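Local coordinates for aldehyde dehydrogenase (PDB 4O6R), which probably oxidises aldehydes to carboxylic acids with NAD(P)+ as electron acceptor, and here holds adenosine monophosphate, at residues Met328-Ser333 against Gly369-Pro374; Lys334-Arg339 against Glu390-Phe395; Leu139-Arg144 against Arg480-Asn485; Ala145-Val150 against Tyr476-Ser481. All blocks are in the same frame, centred on the assembly; numbering follows the deposited sequence. Where two conformers were deposited one is given.

Contact 1. Residues Met328-Ser333 against Gly369-Pro374; sequences MGPLTS and GYYVRP
Two loop segments, M328-S333 and G369-P374, run roughly antiparallel, their end-to-end directions 140° apart, and come closest where the CA atoms of P330 and Y371 lie 4.3 Å apart. One direct backbone hydrogen bond joins them, from L331 N to Y370 O at 2.9 Å, with the N-H arriving above the carbonyl plane. Y370 is the centre of an inverse gamma turn, and this kink presents its carbonyl to the other loop. A water continues the pairing, donating to G329 O and accepting from V372 N where the chains stand too far apart to meet. The compact, rigid ring of P330 suits the middle of the contact, against an aromatic face. P330 and Y371 lie side by side, with P330 CB 3.5 Å from the ring centroid, almost straight over one face, in a CH-pi contact, while P330 CD leans on CE1. G329, with no CB, leaves room for this proline CD. The Y371 hydroxyl bonds to H34. The ring of Y370 takes the backbone of S333 against one face, with S333 C 3.4 Å from CD2, and L331 O lies in its plane at the edge. Apolar side chains close the remainder: L331 CD1 meets V372 CG1 at 4.0 Å, and M328, extended and then bent at chi3 (-80°), slides its SD past P374 CG at 3.9 Å. S333 OG accepts from H336 N, making S333 the N-cap of helix 334-349. The arrangement is a buried loop-to-loop packing in the catalytic domain of the aldehyde dehydrogenase fold, joining the approaches to this helix and to strand 375-378.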
loop_
_atom_site.group_PDB
_atom_site.type_symbol
_atom_site.label_atom_id
_atom_site.label_comp_id
_atom_site.label_asym_id
_atom_site.label_seq_id
_atom_site.Cartn_x
_atom_site.Cartn_y
_atom_site.Cartn_z
ATOM N N MET A 328 -4.955 -39.582 16.309
ATOM C CA MET A 328 -3.547 -39.265 16.471
ATOM C C MET A 328 -2.688 -40.422 15.965
ATOM O O MET A 328 -2.891 -41.556 16.323
ATOM C CB MET A 328 -3.199 -38.965 17.930
ATOM C CG MET A 328 -1.712 -38.638 18.121
ATOM S SD MET A 328 -1.192 -38.164 19.810
ATOM C CE MET A 328 -1.730 -36.526 19.732
ATOM N N GLY A 329 -1.724 -40.101 15.113
ATOM C CA GLY A 329 -0.811 -41.092 14.595
ATOM C C GLY A 329 0.476 -41.148 15.371
ATOM O O GLY A 329 0.597 -40.592 16.474
ATOM N N PRO A 330 1.466 -41.811 14.794
ATOM C CA PRO A 330 2.750 -41.885 15.434
ATOM C C PRO A 330 3.546 -40.633 15.161
ATOM O O PRO A 330 3.173 -39.858 14.279
ATOM C CB PRO A 330 3.404 -43.077 14.729
ATOM C CG PRO A 330 2.847 -43.018 13.355
ATOM C CD PRO A 330 1.445 -42.525 13.508
ATOM N N LEU A 331 4.654 -40.470 15.871
ATOM C CA LEU A 331 5.649 -39.462 15.514
ATOM C C LEU A 331 6.362 -39.868 14.232
ATOM O O LEU A 331 6.326 -41.023 13.835
ATOM C CB LEU A 331 6.659 -39.278 16.633
ATOM C CG LEU A 331 6.060 -38.973 18.005
ATOM C CD1 LEU A 331 7.136 -38.572 18.991
ATOM C CD2 LEU A 331 5.035 -37.876 17.922
ATOM N N THR A 332 6.983 -38.912 13.563
ATOM C CA THR A 332 7.492 -39.165 12.222
ATOM C C THR A 332 8.788 -40.051 12.198
ATOM O O THR A 332 9.042 -40.766 11.216
ATOM C CB THR A 332 7.650 -37.837 11.452
ATOM O OG1 THR A 332 6.357 -37.217 11.274
ATOM C CG2 THR A 332 8.244 -38.054 10.122
ATOM N N SER A 333 9.589 -40.036 13.260
ATOM C CA SER A 333 10.822 -40.815 13.265
ATOM C C SER A 333 11.132 -41.406 14.612
ATOM O O SER A 333 10.746 -40.854 15.649
ATOM C CB SER A 333 12.005 -39.951 12.832
ATOM O OG SER A 333 12.382 -39.098 13.896
ATOM N N GLY A 369 5.776 -49.078 15.570
ATOM C CA GLY A 369 5.669 -47.698 15.163
ATOM C C GLY A 369 6.120 -46.731 16.235
ATOM O O GLY A 369 6.285 -47.111 17.408
ATOM N N TYR A 370 6.255 -45.461 15.844
ATOM C CA TYR A 370 6.879 -44.463 16.701
ATOM C C TYR A 370 5.827 -43.728 17.524
ATOM O O TYR A 370 5.765 -42.508 17.538
ATOM C CB TYR A 370 7.708 -43.504 15.870
ATOM C CG TYR A 370 8.592 -44.185 14.856
ATOM C CD1 TYR A 370 9.288 -45.355 15.160
ATOM C CD2 TYR A 370 8.759 -43.640 13.580
ATOM C CE1 TYR A 370 10.107 -45.967 14.204
ATOM C CE2 TYR A 370 9.559 -44.249 12.635
ATOM C CZ TYR A 370 10.241 -45.396 12.952
ATOM O OH TYR A 370 11.039 -45.962 12.008
ATOM N N TYR A 371 5.029 -44.510 18.255
ATOM C CA TYR A 371 3.852 -43.999 18.955
ATOM C C TYR A 371 4.104 -43.598 20.401
ATOM O O TYR A 371 4.772 -44.322 21.170
ATOM C CB TYR A 371 2.734 -45.039 18.962
ATOM C CG TYR A 371 2.098 -45.317 17.615
ATOM C CD1 TYR A 371 1.027 -44.532 17.147
ATOM C CD2 TYR A 371 2.538 -46.363 16.820
ATOM C CE1 TYR A 371 0.445 -44.785 15.918
ATOM C CE2 TYR A 371 1.937 -46.632 15.603
ATOM C CZ TYR A 371 0.906 -45.842 15.152
ATOM O OH TYR A 371 0.300 -46.127 13.944
ATOM N N VAL A 372 3.533 -42.463 20.775
ATOM C CA VAL A 372 3.475 -42.061 22.168
ATOM C C VAL A 372 2.096 -41.469 22.468
ATOM O O VAL A 372 1.486 -40.822 21.611
ATOM C CB VAL A 372 4.642 -41.115 22.524
ATOM C CG1 VAL A 372 4.586 -39.824 21.751
ATOM C CG2 VAL A 372 4.671 -40.826 24.012
ATOM N N ARG A 373 1.597 -41.708 23.670
ATOM C CA ARG A 373 0.296 -41.193 24.063
ATOM C C ARG A 373 0.352 -39.689 24.325
ATOM O O ARG A 373 1.400 -39.164 24.660
ATOM C CB ARG A 373 -0.208 -41.894 25.321
ATOM C CG ARG A 373 -0.480 -43.380 25.109
ATOM C CD ARG A 373 -0.940 -44.049 26.390
ATOM N NE ARG A 373 -0.091 -43.653 27.506
ATOM C CZ ARG A 373 0.755 -44.444 28.154
ATOM N NH1 ARG A 373 1.477 -43.909 29.131
ATOM N NH2 ARG A 373 0.868 -45.764 27.866
ATOM N N PRO A 374 -0.779 -39.002 24.150
ATOM C CA PRO A 374 -0.856 -37.585 24.511
ATOM C C PRO A 374 -0.425 -37.418 25.952
ATOM O O PRO A 374 -0.899 -38.148 26.826
ATOM C CB PRO A 374 -2.340 -37.246 24.337
ATOM C CG PRO A 374 -2.844 -38.238 23.347
ATOM C CD PRO A 374 -2.038 -39.501 23.563
HETATM O O HOH W 1 1.935 -40.883 18.838
#

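Contact 2. Residues Lys334-Arg339 against Glu390-Phe395; sequences KQHLDR and EVFGPF
The imidazole of H336 reaches from the first turns of helix 334-349 to the backbone of the loop 390-395, where its NE2 donates to F392 O over only 2.5 Å. The oxygen lies near the ring plane of the histidine, yet the bond is bent to 139° at the hydrogen, and the donor comes in above the carbonyl plane. Beside it, H336 CE1 faces the carbonyl oxygen of V391 at 3.2 Å, so two carbonyls crowd one ring edge. F392 adds an aromatic partner: its edge is turned toward the face of H336 in an offset edge-to-face pair, centroids 5.7 Å apart and planes at 70°, while its CB rests 3.5 Å from H336 CE1. Further along the helix, R339 NH1 hands a hydrogen bond to a water at 2.9 Å, and this water in turn donates to E390 O at 2.7 Å. A long, flexible arginine suits this solvent-facing edge.

Torsions set up the first shell. H336 CG stands anti to its backbone N (chi1 -177°), throwing the ring outward from the helix, and F392 takes a left-handed backbone conformation that turns the loop. The indole of W156 meets both rings. The contact joins the start of helix 334-349 to the loop leading into strand 395-401, with the F392 side chain about 8 Å from the bound AMP.

The bond to a carbonyl, which can only accept, implies that NE2 carries a proton; this fits the neutral NE2-H tautomer as well as the cation, though nearby carbonyl oxygens could raise the share of the latter.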
loop_
_atom_site.group_PDB
_atom_site.type_symbol
_atom_site.label_atom_id
_atom_site.label_comp_id
_atom_site.label_asym_id
_atom_site.label_seq_id
_atom_site.Cartn_x
_atom_site.Cartn_y
_atom_site.Cartn_z
ATOM N N LYS A 334 11.855 -42.521 14.585
ATOM C CA LYS A 334 12.331 -43.170 15.791
ATOM C C LYS A 334 13.117 -42.199 16.685
ATOM O O LYS A 334 12.904 -42.130 17.887
ATOM C CB LYS A 334 13.168 -44.403 15.416
ATOM C CG LYS A 334 13.749 -45.199 16.583
ATOM C CD LYS A 334 12.677 -45.563 17.601
ATOM C CE LYS A 334 13.192 -46.542 18.656
ATOM N NZ LYS A 334 12.329 -46.438 19.876
ATOM N N GLN A 335 13.978 -41.404 16.074
ATOM C CA GLN A 335 14.817 -40.471 16.813
ATOM C C GLN A 335 14.003 -39.449 17.574
ATOM O O GLN A 335 14.319 -39.104 18.716
ATOM C CB GLN A 335 15.784 -39.763 15.873
ATOM C CG GLN A 335 16.826 -40.711 15.294
ATOM C CD GLN A 335 16.407 -41.455 14.018
ATOM O OE1 GLN A 335 15.231 -41.542 13.661
ATOM N NE2 GLN A 335 17.405 -42.031 13.339
ATOM N N HIS A 336 12.929 -38.985 16.953
ATOM C CA HIS A 336 12.103 -37.990 17.568
ATOM C C HIS A 336 11.292 -38.611 18.719
ATOM O O HIS A 336 11.150 -37.988 19.785
ATOM C CB HIS A 336 11.183 -37.342 16.518
ATOM C CG HIS A 336 10.350 -36.258 17.080
ATOM N ND1 HIS A 336 10.898 -35.231 17.825
ATOM C CD2 HIS A 336 9.008 -36.045 17.058
ATOM C CE1 HIS A 336 9.930 -34.423 18.224
ATOM N NE2 HIS A 336 8.773 -34.905 17.793
ATOM N N LEU A 337 10.755 -39.818 18.513
ATOM C CA LEU A 337 10.122 -40.550 19.610
ATOM C C LEU A 337 11.051 -40.707 20.824
ATOM O O LEU A 337 10.637 -40.488 21.948
ATOM C CB LEU A 337 9.657 -41.935 19.183
ATOM C CG LEU A 337 9.205 -42.816 20.335
ATOM C CD1 LEU A 337 7.921 -42.256 20.929
ATOM C CD2 LEU A 337 8.983 -44.245 19.911
ATOM N N ASP A 338 12.284 -41.145 20.596
ATOM C CA ASP A 338 13.218 -41.319 21.715
ATOM C C ASP A 338 13.456 -40.000 22.454
ATOM O O ASP A 338 13.546 -39.971 23.667
ATOM C CB ASP A 338 14.523 -41.910 21.223
ATOM C CG ASP A 338 14.373 -43.362 20.800
ATOM O OD1 ASP A 338 13.354 -44.002 21.139
ATOM O OD2 ASP A 338 15.272 -43.846 20.103
ATOM N N ARG A 339 13.511 -38.905 21.706
ATOM C CA ARG A 339 13.668 -37.583 22.280
ATOM C C ARG A 339 12.461 -37.247 23.190
ATOM O O ARG A 339 12.622 -36.715 24.279
ATOM C CB ARG A 339 13.763 -36.588 21.147
ATOM C CG ARG A 339 14.355 -35.253 21.490
ATOM C CD ARG A 339 15.769 -35.054 20.895
ATOM N NE ARG A 339 16.531 -34.472 21.990
ATOM C CZ ARG A 339 16.389 -33.221 22.414
ATOM N NH1 ARG A 339 15.619 -32.359 21.750
ATOM N NH2 ARG A 339 17.070 -32.815 23.477
ATOM N N GLU A 390 12.022 -26.992 23.380
ATOM C CA GLU A 390 11.045 -27.487 22.413
ATOM C C GLU A 390 11.060 -29.019 22.455
ATOM O O GLU A 390 12.113 -29.644 22.269
ATOM C CB GLU A 390 11.327 -26.947 20.971
ATOM C CG GLU A 390 10.121 -27.072 20.015
ATOM C CD GLU A 390 10.210 -26.255 18.703
ATOM O OE1 GLU A 390 11.339 -25.796 18.349
ATOM O OE2 GLU A 390 9.136 -26.084 18.008
ATOM N N VAL A 391 9.922 -29.623 22.781
ATOM C CA VAL A 391 9.793 -31.093 22.794
ATOM C C VAL A 391 9.265 -31.576 21.424
ATOM O O VAL A 391 9.668 -32.595 20.895
ATOM C CB VAL A 391 8.893 -31.537 23.965
ATOM C CG1 VAL A 391 8.701 -33.048 23.990
ATOM C CG2 VAL A 391 9.493 -31.075 25.276
ATOM N N PHE A 392 8.358 -30.812 20.829
ATOM C CA PHE A 392 7.917 -31.045 19.427
ATOM C C PHE A 392 7.155 -32.362 19.311
ATOM O O PHE A 392 7.189 -32.994 18.270
ATOM C CB PHE A 392 9.112 -31.025 18.444
ATOM C CG PHE A 392 8.760 -30.580 17.045
ATOM C CD1 PHE A 392 8.378 -29.281 16.800
ATOM C CD2 PHE A 392 8.849 -31.453 15.971
ATOM C CE1 PHE A 392 8.082 -28.848 15.515
ATOM C CE2 PHE A 392 8.548 -31.035 14.671
ATOM C CZ PHE A 392 8.162 -29.735 14.445
ATOM N N GLY A 393 6.477 -32.763 20.382
ATOM C CA GLY A 393 5.677 -34.006 20.392
ATOM C C GLY A 393 4.343 -33.674 21.029
ATOM O O GLY A 393 4.092 -32.486 21.365
ATOM N N PRO A 394 3.488 -34.696 21.225
ATOM C CA PRO A 394 2.139 -34.455 21.728
ATOM C C PRO A 394 2.237 -34.311 23.235
ATOM O O PRO A 394 1.818 -35.189 23.980
ATOM C CB PRO A 394 1.387 -35.729 21.336
ATOM C CG PRO A 394 2.440 -36.798 21.366
ATOM C CD PRO A 394 3.702 -36.110 20.877
ATOM N N PHE A 395 2.843 -33.206 23.658
ATOM C CA PHE A 395 3.377 -33.071 24.999
ATOM C C PHE A 395 3.145 -31.641 25.437
ATOM O O PHE A 395 3.695 -30.743 24.863
ATOM C CB PHE A 395 4.887 -33.392 24.952
ATOM C CG PHE A 395 5.589 -33.369 26.275
ATOM C CD1 PHE A 395 5.716 -32.187 27.007
ATOM C CD2 PHE A 395 6.205 -34.511 26.767
ATOM C CE1 PHE A 395 6.385 -32.179 28.217
ATOM C CE2 PHE A 395 6.901 -34.494 27.963
ATOM C CZ PHE A 395 6.993 -33.334 28.703
HETATM O O HOH W 2 14.815 -29.685 22.432
#

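Contact 3. Residues Leu139-Arg144 against Arg480-Asn485; sequences LNYVQR and RSVWVN
The contact is an antiparallel beta ladder between strands 138-153 and 477-485, the extended pair that in aldehyde dehydrogenases contributes to the oligomerisation domain. L139, Y141 and Q143 make hydrogen-bonded pairs with V484, V482 and R480; the tightest bond is V484 N to L139 O, 2.7 Å and nearly straight. N140 works across the intervening non-hydrogen-bonded position. Its CG is anti to the backbone N (chi1 179°), and ND2 uses both hydrogens, donating to S481 OG at 3.0 Å and to V482 O at 3.0 Å, both within the amide plane. V482 O thereby accepts twice, also from Y141 N. The asparagine amide lies stacked on the indole of W483, planes 14° apart, with N140 CG 3.8 Å above the ring. A small polar, flat side chain fits here: it can bond along its plane while offering its face to tryptophan. On the other side, Y141 takes the crowded rotamer (chi1 61°) and lays its ring alongside V482, whose CB is 3.8 Å from the ring centroid.

N140 OD1 and Y141 OH continue to S454 and H431 of the second subunit, and residues 481-484 pair in parallel with a strand of that chain. Such an intersubunit sheet is characteristic of aldehyde dehydrogenase oligomers.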
loop_
_atom_site.group_PDB
_atom_site.type_symbol
_atom_site.label_atom_id
_atom_site.label_comp_id
_atom_site.label_asym_id
_atom_site.label_seq_id
_atom_site.Cartn_x
_atom_site.Cartn_y
_atom_site.Cartn_z
ATOM N N LEU A 139 11.730 11.646 -12.868
ATOM C CA LEU A 139 10.824 10.550 -12.672
ATOM C C LEU A 139 11.569 9.422 -11.959
ATOM O O LEU A 139 12.613 8.988 -12.426
ATOM C CB LEU A 139 10.361 10.021 -14.006
ATOM C CG LEU A 139 9.504 8.767 -13.942
ATOM C CD1 LEU A 139 8.199 9.073 -13.216
ATOM C CD2 LEU A 139 9.240 8.238 -15.332
ATOM N N ASN A 140 11.013 8.919 -10.859
ATOM C CA ASN A 140 11.644 7.827 -10.123
ATOM C C ASN A 140 10.656 6.715 -9.877
ATOM O O ASN A 140 9.752 6.865 -9.068
ATOM C CB ASN A 140 12.234 8.379 -8.800
ATOM C CG ASN A 140 12.896 7.325 -7.929
ATOM O OD1 ASN A 140 12.944 7.489 -6.703
ATOM N ND2 ASN A 140 13.437 6.272 -8.534
ATOM N N TYR A 141 10.784 5.627 -10.631
ATOM C CA TYR A 141 9.931 4.464 -10.424
ATOM C C TYR A 141 10.752 3.329 -9.821
ATOM O O TYR A 141 11.956 3.183 -10.114
ATOM C CB TYR A 141 9.256 4.016 -11.717
ATOM C CG TYR A 141 10.139 3.567 -12.890
ATOM C CD1 TYR A 141 10.664 4.478 -13.818
ATOM C CD2 TYR A 141 10.408 2.232 -13.086
ATOM C CE1 TYR A 141 11.435 4.045 -14.919
ATOM C CE2 TYR A 141 11.177 1.789 -14.159
ATOM C CZ TYR A 141 11.662 2.696 -15.085
ATOM O OH TYR A 141 12.393 2.206 -16.136
ATOM N N VAL A 142 10.091 2.537 -8.999
ATOM C CA VAL A 142 10.726 1.431 -8.306
ATOM C C VAL A 142 9.944 0.161 -8.623
ATOM O O VAL A 142 8.728 0.117 -8.406
ATOM C CB VAL A 142 10.740 1.649 -6.802
ATOM C CG1 VAL A 142 11.424 0.488 -6.079
ATOM C CG2 VAL A 142 11.416 2.976 -6.473
ATOM N N GLN A 143 10.639 -0.835 -9.158
ATOM C CA GLN A 143 10.050 -2.141 -9.405
ATOM C C GLN A 143 10.355 -3.095 -8.248
ATOM O O GLN A 143 11.388 -2.983 -7.618
ATOM C CB GLN A 143 10.658 -2.743 -10.650
ATOM C CG GLN A 143 10.536 -1.877 -11.888
ATOM C CD GLN A 143 9.417 -2.326 -12.725
ATOM O OE1 GLN A 143 8.396 -2.813 -12.213
ATOM N NE2 GLN A 143 9.586 -2.217 -14.022
ATOM N N ARG A 144 9.470 -4.071 -8.032
ATOM C CA ARG A 144 9.779 -5.216 -7.186
ATOM C C ARG A 144 10.229 -6.368 -8.078
ATOM O O ARG A 144 9.400 -7.132 -8.596
ATOM C CB ARG A 144 8.556 -5.612 -6.361
ATOM C CG ARG A 144 8.057 -4.485 -5.442
ATOM C CD ARG A 144 9.100 -3.965 -4.443
ATOM N NE ARG A 144 9.718 -5.049 -3.647
ATOM C CZ ARG A 144 10.608 -4.859 -2.677
ATOM N NH1 ARG A 144 10.988 -3.628 -2.327
ATOM N NH2 ARG A 144 11.132 -5.901 -2.027
ATOM N N ARG A 480 14.193 -2.173 -7.198
ATOM C CA ARG A 480 15.011 -1.702 -8.329
ATOM C C ARG A 480 14.552 -0.292 -8.646
ATOM O O ARG A 480 13.464 -0.087 -9.201
ATOM C CB ARG A 480 14.819 -2.584 -9.566
ATOM C CG ARG A 480 15.319 -4.014 -9.498
ATOM C CD ARG A 480 16.786 -4.024 -9.211
ATOM N NE ARG A 480 17.504 -5.240 -9.563
ATOM C CZ ARG A 480 18.158 -5.478 -10.700
ATOM N NH1 ARG A 480 18.121 -4.654 -11.730
ATOM N NH2 ARG A 480 18.847 -6.596 -10.808
ATOM N N SER A 481 15.340 0.693 -8.238
ATOM C CA SER A 481 14.967 2.092 -8.355
ATOM C C SER A 481 15.563 2.682 -9.640
ATOM O O SER A 481 16.770 2.562 -9.863
ATOM C CB SER A 481 15.486 2.860 -7.144
ATOM O OG SER A 481 15.238 4.239 -7.260
ATOM N N VAL A 482 14.728 3.249 -10.488
ATOM C CA VAL A 482 15.176 3.819 -11.761
ATOM C C VAL A 482 14.814 5.301 -11.745
ATOM O O VAL A 482 13.669 5.676 -11.433
ATOM C CB VAL A 482 14.523 3.150 -12.985
ATOM C CG1 VAL A 482 14.978 3.837 -14.269
ATOM C CG2 VAL A 482 14.869 1.654 -13.059
ATOM N N TRP A 483 15.787 6.125 -12.074
ATOM C CA TRP A 483 15.614 7.587 -12.125
ATOM C C TRP A 483 15.757 8.052 -13.549
ATOM O O TRP A 483 16.779 7.735 -14.196
ATOM C CB TRP A 483 16.698 8.314 -11.337
ATOM C CG TRP A 483 16.634 8.194 -9.861
ATOM C CD1 TRP A 483 16.949 7.094 -9.115
ATOM C CD2 TRP A 483 16.293 9.226 -8.928
ATOM N NE1 TRP A 483 16.820 7.378 -7.775
ATOM C CE2 TRP A 483 16.386 8.666 -7.629
ATOM C CE3 TRP A 483 15.872 10.550 -9.067
ATOM C CZ2 TRP A 483 16.114 9.393 -6.468
ATOM C CZ3 TRP A 483 15.596 11.293 -7.902
ATOM C CH2 TRP A 483 15.712 10.688 -6.607
ATOM N N VAL A 484 14.773 8.806 -14.032
ATOM C CA VAL A 484 14.918 9.511 -15.322
ATOM C C VAL A 484 15.003 11.023 -15.116
ATOM O O VAL A 484 14.054 11.648 -14.651
ATOM C CB VAL A 484 13.754 9.257 -16.265
ATOM C CG1 VAL A 484 14.053 9.852 -17.642
ATOM C CG2 VAL A 484 13.471 7.749 -16.370
ATOM N N ASN A 485 16.120 11.604 -15.529
ATOM C CA ASN A 485 16.226 13.049 -15.549
ATOM C C ASN A 485 15.555 13.611 -16.799
ATOM O O ASN A 485 16.181 13.695 -17.844
ATOM C CB ASN A 485 17.680 13.468 -15.520
ATOM C CG ASN A 485 17.829 14.970 -15.426
ATOM O OD1 ASN A 485 16.837 15.688 -15.400
ATOM N ND2 ASN A 485 19.070 15.445 -15.397
#

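Contact 4. Residues Ala145-Val150 against Tyr476-Ser481; sequences APIGVV and YTEARS
Two backbone hydrogen bonds close this end of the ladder: A145 N donates to E478 O at 3.0 Å and E478 N to A145 O at 2.8 Å. Beyond P146 and T477 the chains diverge, and water joins the E478 carboxylate to two carbonyls. One water donates to P146 O and, at 2.7 Å, to E478 OE2; a second to I147 O and, at 2.6 Å, to E478 OE1. E478 CG takes the crowded position between backbone N and carbonyl carbon, and the chain then extends. OE2 also receives R480 NE at 3.0 Å, a salt bridge from above the carboxylate plane. A145 has little bulk to hinder the arginine, its CB 3.7 Å from R480 CG.

Apolar side chains pack beside this: I147 CD1 lies 3.8 Å from the backbone C of Y476, and V150 CG2 meets Y476 CE1. At G148 a CB would jam against the preceding carbonyl oxygen. Further polar groups are held by neighbours: Y476 O and G148 N by N175, Y476 OH by Q152, T477 O by R251, and T477 OG1 by M473, H474 and R144.

The E478 carboxylate is probably ionised, its negative charge offset by R480 and solvated by the two bridging waters.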
loop_
_atom_site.group_PDB
_atom_site.type_symbol
_atom_site.label_atom_id
_atom_site.label_comp_id
_atom_site.label_asym_id
_atom_site.label_seq_id
_atom_site.Cartn_x
_atom_site.Cartn_y
_atom_site.Cartn_z
ATOM N N ALA A 145 11.536 -6.513 -8.253
ATOM C CA ALA A 145 12.068 -7.552 -9.155
ATOM C C ALA A 145 12.347 -8.829 -8.349
ATOM O O ALA A 145 12.605 -8.756 -7.170
ATOM C CB ALA A 145 13.340 -7.070 -9.814
ATOM N N PRO A 146 12.296 -10.004 -8.998
ATOM C CA PRO A 146 12.675 -11.209 -8.288
ATOM C C PRO A 146 14.150 -11.199 -7.922
ATOM O O PRO A 146 14.936 -10.469 -8.518
ATOM C CB PRO A 146 12.387 -12.331 -9.292
ATOM C CG PRO A 146 12.234 -11.687 -10.602
ATOM C CD PRO A 146 11.931 -10.251 -10.402
ATOM N N ILE A 147 14.515 -12.034 -6.971
ATOM C CA ILE A 147 15.897 -12.122 -6.505
ATOM C C ILE A 147 16.748 -12.913 -7.481
ATOM O O ILE A 147 17.869 -12.482 -7.809
ATOM C CB ILE A 147 15.942 -12.743 -5.101
ATOM C CG1 ILE A 147 15.261 -11.777 -4.122
ATOM C CG2 ILE A 147 17.378 -13.057 -4.694
ATOM C CD1 ILE A 147 14.950 -12.405 -2.792
ATOM N N GLY A 148 16.211 -14.033 -7.960
ATOM C CA GLY A 148 16.912 -14.894 -8.882
ATOM C C GLY A 148 16.623 -16.338 -8.549
ATOM O O GLY A 148 15.474 -16.761 -8.586
ATOM N N VAL A 149 17.676 -17.110 -8.275
ATOM C CA VAL A 149 17.530 -18.498 -7.825
ATOM C C VAL A 149 17.466 -18.494 -6.300
ATOM O O VAL A 149 18.327 -17.913 -5.613
ATOM C CB VAL A 149 18.715 -19.397 -8.262
ATOM C CG1 VAL A 149 18.533 -20.838 -7.773
ATOM C CG2 VAL A 149 18.839 -19.408 -9.778
ATOM N N VAL A 150 16.426 -19.100 -5.771
ATOM C CA VAL A 150 16.250 -19.154 -4.323
ATOM C C VAL A 150 16.316 -20.591 -3.855
ATOM O O VAL A 150 15.798 -21.493 -4.516
ATOM C CB VAL A 150 14.969 -18.452 -3.842
ATOM C CG1 VAL A 150 15.013 -16.965 -4.234
ATOM C CG2 VAL A 150 13.725 -19.097 -4.392
ATOM N N TYR A 476 10.583 -11.975 -1.124
ATOM C CA TYR A 476 11.037 -12.673 -2.343
ATOM C C TYR A 476 11.288 -11.749 -3.545
ATOM O O TYR A 476 11.481 -12.227 -4.670
ATOM C CB TYR A 476 10.080 -13.836 -2.707
ATOM C CG TYR A 476 10.460 -15.066 -1.931
ATOM C CD1 TYR A 476 11.622 -15.750 -2.250
ATOM C CD2 TYR A 476 9.699 -15.523 -0.841
ATOM C CE1 TYR A 476 12.013 -16.875 -1.536
ATOM C CE2 TYR A 476 10.088 -16.653 -0.128
ATOM C CZ TYR A 476 11.260 -17.318 -0.503
ATOM O OH TYR A 476 11.716 -18.425 0.168
ATOM N N THR A 477 11.342 -10.442 -3.291
ATOM C CA THR A 477 11.692 -9.482 -4.328
ATOM C C THR A 477 12.724 -8.491 -3.801
ATOM O O THR A 477 13.063 -8.482 -2.619
ATOM C CB THR A 477 10.446 -8.721 -4.853
ATOM O OG1 THR A 477 9.763 -8.106 -3.736
ATOM C CG2 THR A 477 9.534 -9.675 -5.582
ATOM N N GLU A 478 13.238 -7.673 -4.706
ATOM C CA GLU A 478 14.169 -6.615 -4.326
ATOM C C GLU A 478 13.754 -5.337 -5.005
ATOM O O GLU A 478 13.227 -5.350 -6.120
ATOM C CB GLU A 478 15.610 -6.951 -4.713
ATOM C CG GLU A 478 15.760 -7.077 -6.219
ATOM C CD GLU A 478 16.944 -7.889 -6.723
ATOM O OE1 GLU A 478 17.543 -8.687 -5.953
ATOM O OE2 GLU A 478 17.277 -7.714 -7.920
ATOM N N ALA A 479 14.018 -4.213 -4.351
ATOM C CA ALA A 479 13.685 -2.924 -4.938
ATOM C C ALA A 479 14.711 -2.565 -6.033
ATOM O O ALA A 479 15.943 -2.627 -5.820
ATOM C CB ALA A 479 13.655 -1.843 -3.872
ATOM N N ARG A 480 14.193 -2.173 -7.198
ATOM C CA ARG A 480 15.011 -1.702 -8.329
ATOM C C ARG A 480 14.552 -0.292 -8.646
ATOM O O ARG A 480 13.464 -0.087 -9.201
ATOM C CB ARG A 480 14.819 -2.584 -9.566
ATOM C CG ARG A 480 15.319 -4.014 -9.498
ATOM C CD ARG A 480 16.786 -4.024 -9.211
ATOM N NE ARG A 480 17.504 -5.240 -9.563
ATOM C CZ ARG A 480 18.158 -5.478 -10.700
ATOM N NH1 ARG A 480 18.121 -4.654 -11.730
ATOM N NH2 ARG A 480 18.847 -6.596 -10.808
ATOM N N SER A 481 15.340 0.693 -8.238
ATOM C CA SER A 481 14.967 2.092 -8.355
ATOM C C SER A 481 15.563 2.682 -9.640
ATOM O O SER A 481 16.770 2.562 -9.863
ATOM C CB SER A 481 15.486 2.860 -7.144
ATOM O OG SER A 481 15.238 4.239 -7.260
HETATM O O HOH W 3 16.893 -9.368 -10.081
HETATM O O HOH W 4 19.192 -10.172 -7.218
#

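In the fold
The four contacts form two clusters on opposite sides of the chain's centre. Contacts 1 and 2 touch, with centres 9 Å apart: M328 CE packs on P394 CB at 3.6 Å, and Y370 CD2 on K334 N at 3.4 Å. Contacts 3 and 4 are successive parts of one strand pair, share R480 and S481, and both touch the second subunit; R144 NH1 packs on A479 CB at 3.6 Å across them. The bound AMP lies between the clusters: side chains approach it to about 8 Å from F392 of contact 2, about 9 Å from S333 of contact 1 and about 14 Å from Y476 of contact 4. Contact 3 lies away from the AMP site, at the assembly interface.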